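Local coordinates for protein dodecin (Thermus thermophilus, PDB 2UX9) that forms a hollow twelve-subunit sphere that binds and sequesters flavins, also binds coenzyme A, and probably stores them, shielding the cell from reactions of the free cofactors, at residues A24-A29 and V58-G63. The protein carries 1 engineered substitution. Residues are numbered along the deposited sequence; the frame is centred on the assembly and turned at random. Where two conformers were deposited one is given.
Sequences AALARA and VVLEVG. With COA (coenzyme A), chain V.
Ala25 and Leu60 make the closest approach between helix segment 24-29 and strand segment 58-63: the methyl CB of Ala25 lies 3.8 Å from CD2 of Leu60. The short side chain points toward the strand, where Leu60 extends toward the helix with chi1 at 64°, a torsion that sets CG between the backbone N and the carbonyl carbon; from there its two methyls divide the work, CD2 going to Ala25 and CD1 to Leu26. The second of these touches is looser, with Leu26 CD2 at 4.4 Å from Leu60 CD1. Leu26 starts off along the flank of the helix rather than at the sheet, and its branch CD2 brings it back, passing slantwise over Val62 at 4.0 Å from CG2. One methyl of Leu26 thus bridges two strand residues, Leu60 and Val62, which face the same side of the sheet. Segment axes 10.4 Å apart and inclined at 40° fit a helix laid across a sheet through one layer of side chains. Here helix 18-32 covers the central strand 52-65 of the three-stranded antiparallel sheet of the dodecin fold; Ile22 extends the packing on Leu60, and Ile48 of a neighbouring subunit adds to that on Val62. Further along the helix, Arg28 and Ala29 touch the thiol end of coenzyme A. Arg28 CG lies 3.7 Å from the sulfur S1P, which sits over one face of the guanidinium, while NH2 forms a salt bridge to a phosphate oxygen of a second coenzyme A and NH1 hydrogen-bonds Thr32. No hydrogen bond crosses between the segments, and all four touching residues are buried hydrocarbon, implying that dispersion and exclusion of water hold helix to sheet, while within these segments the polar contact with coenzyme A comes from Arg28.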
# COMPACT_ATOMS: atom_id res chain seq x y z
N ALA C 24 -4.64 -2.53 27.31
CA ALA C 24 -6.04 -2.20 27.61
C ALA C 24 -6.98 -2.90 26.64
O ALA C 24 -8.02 -3.44 27.04
CB ALA C 24 -6.26 -0.69 27.57
N ALA C 25 -6.64 -2.91 25.36
CA ALA C 25 -7.48 -3.59 24.38
C ALA C 25 -7.55 -5.09 24.68
O ALA C 25 -8.62 -5.69 24.66
CB ALA C 25 -7.01 -3.35 22.96
N LEU C 26 -6.40 -5.67 25.00
CA LEU C 26 -6.34 -7.10 25.25
C LEU C 26 -7.03 -7.49 26.55
O LEU C 26 -7.61 -8.56 26.63
CB LEU C 26 -4.89 -7.60 25.24
CG LEU C 26 -4.13 -7.43 23.93
CD1 LEU C 26 -2.74 -8.06 23.99
CD2 LEU C 26 -4.91 -8.01 22.77
N ALA C 27 -6.94 -6.63 27.57
CA ALA C 27 -7.63 -6.89 28.83
C ALA C 27 -9.14 -6.89 28.64
O ALA C 27 -9.85 -7.73 29.19
CB ALA C 27 -7.25 -5.85 29.86
N ARG C 28 -9.64 -5.97 27.83
CA ARG C 28 -11.07 -5.97 27.54
C ARG C 28 -11.43 -7.20 26.70
O ARG C 28 -12.44 -7.85 26.97
CB ARG C 28 -11.48 -4.69 26.82
CG ARG C 28 -12.92 -4.68 26.32
CD ARG C 28 -13.93 -4.96 27.43
NE ARG C 28 -15.29 -5.02 26.88
CZ ARG C 28 -15.83 -6.08 26.29
NH1 ARG C 28 -15.15 -7.21 26.13
NH2 ARG C 28 -17.07 -6.00 25.83
N ALA C 29 -10.62 -7.51 25.70
CA ALA C 29 -10.92 -8.65 24.84
C ALA C 29 -11.07 -9.95 25.64
O ALA C 29 -11.98 -10.75 25.38
CB ALA C 29 -9.87 -8.82 23.80
N VAL C 58 -4.09 2.85 19.92
CA VAL C 58 -3.45 1.84 19.10
C VAL C 58 -4.54 0.97 18.49
O VAL C 58 -5.32 0.35 19.21
CB VAL C 58 -2.48 1.01 19.92
CG1 VAL C 58 -1.84 -0.06 19.04
CG2 VAL C 58 -1.41 1.91 20.52
N VAL C 59 -4.61 0.98 17.17
CA VAL C 59 -5.59 0.22 16.42
C VAL C 59 -4.96 -1.12 16.14
O VAL C 59 -3.89 -1.17 15.55
CB VAL C 59 -5.94 0.91 15.10
CG1 VAL C 59 -7.02 0.10 14.33
CG2 VAL C 59 -6.38 2.36 15.33
N LEU C 60 -5.59 -2.20 16.58
CA LEU C 60 -5.00 -3.50 16.37
C LEU C 60 -6.03 -4.55 16.00
O LEU C 60 -7.20 -4.46 16.35
CB LEU C 60 -4.16 -3.94 17.58
CG LEU C 60 -4.87 -4.16 18.92
CD1 LEU C 60 -3.90 -4.70 19.98
CD2 LEU C 60 -5.53 -2.90 19.44
N GLU C 61 -5.57 -5.53 15.24
CA GLU C 61 -6.33 -6.74 14.95
C GLU C 61 -5.96 -7.78 15.99
O GLU C 61 -4.78 -7.94 16.31
CB GLU C 61 -5.96 -7.28 13.57
CG GLU C 61 -6.31 -6.35 12.41
CD GLU C 61 -7.77 -6.45 12.00
OE1 GLU C 61 -8.19 -5.66 11.14
OE2 GLU C 61 -8.49 -7.32 12.54
N VAL C 62 -6.96 -8.49 16.50
CA VAL C 62 -6.73 -9.53 17.48
C VAL C 62 -7.28 -10.83 16.88
O VAL C 62 -8.45 -10.88 16.47
CB VAL C 62 -7.43 -9.18 18.79
CG1 VAL C 62 -7.24 -10.26 19.78
CG2 VAL C 62 -6.88 -7.83 19.33
N GLY C 63 -6.43 -11.86 16.81
CA GLY C 63 -6.80 -13.16 16.26
C GLY C 63 -7.02 -14.18 17.36
O GLY C 63 -6.22 -14.30 18.29
N1A COA V . -28.11 -10.93 8.98
C2A COA V . -28.47 -10.68 10.29
N3A COA V . -28.27 -11.64 11.25
C4A COA V . -27.70 -12.82 10.90
C5A COA V . -27.33 -13.08 9.59
C6A COA V . -27.53 -12.12 8.61
N6A COA V . -27.28 -12.40 7.33
N7A COA V . -26.79 -14.31 9.55
C8A COA V . -26.84 -14.85 10.78
N9A COA V . -27.39 -13.93 11.63
C1B COA V . -27.39 -13.98 13.09
C2B COA V . -28.05 -15.27 13.58
O2B COA V . -29.23 -14.96 14.28
C3B COA V . -27.03 -15.94 14.46
O3B COA V . -27.55 -16.28 15.72
C4B COA V . -25.90 -14.92 14.61
O4B COA V . -26.06 -13.97 13.57
C5B COA V . -24.54 -15.58 14.50
O5B COA V . -23.55 -14.63 14.84
P1A COA V . -22.97 -14.56 16.33
O1A COA V . -24.11 -14.33 17.30
O2A COA V . -21.98 -13.42 16.46
O3A COA V . -22.30 -16.00 16.65
P2A COA V . -21.21 -16.77 15.73
O4A COA V . -21.09 -18.21 16.16
O5A COA V . -21.53 -16.64 14.26
O6A COA V . -19.81 -16.05 16.05
CBP COA V . -18.17 -15.08 17.45
CCP COA V . -19.27 -16.12 17.35
CDP COA V . -17.59 -15.08 18.86
CEP COA V . -17.07 -15.46 16.46
CAP COA V . -18.71 -13.69 17.09
OAP COA V . -19.92 -13.42 17.75
C9P COA V . -17.69 -12.64 17.39
O9P COA V . -16.74 -12.33 16.43
N8P COA V . -17.71 -12.03 18.57
C7P COA V . -16.60 -11.18 18.97
C6P COA V . -17.05 -9.73 19.09
C5P COA V . -15.96 -8.88 19.70
O5P COA V . -15.24 -8.26 18.94
N4P COA V . -15.82 -8.84 21.02
C3P COA V . -15.30 -7.65 21.69
C2P COA V . -13.91 -7.88 22.25
S1P COA V . -13.19 -6.40 23.02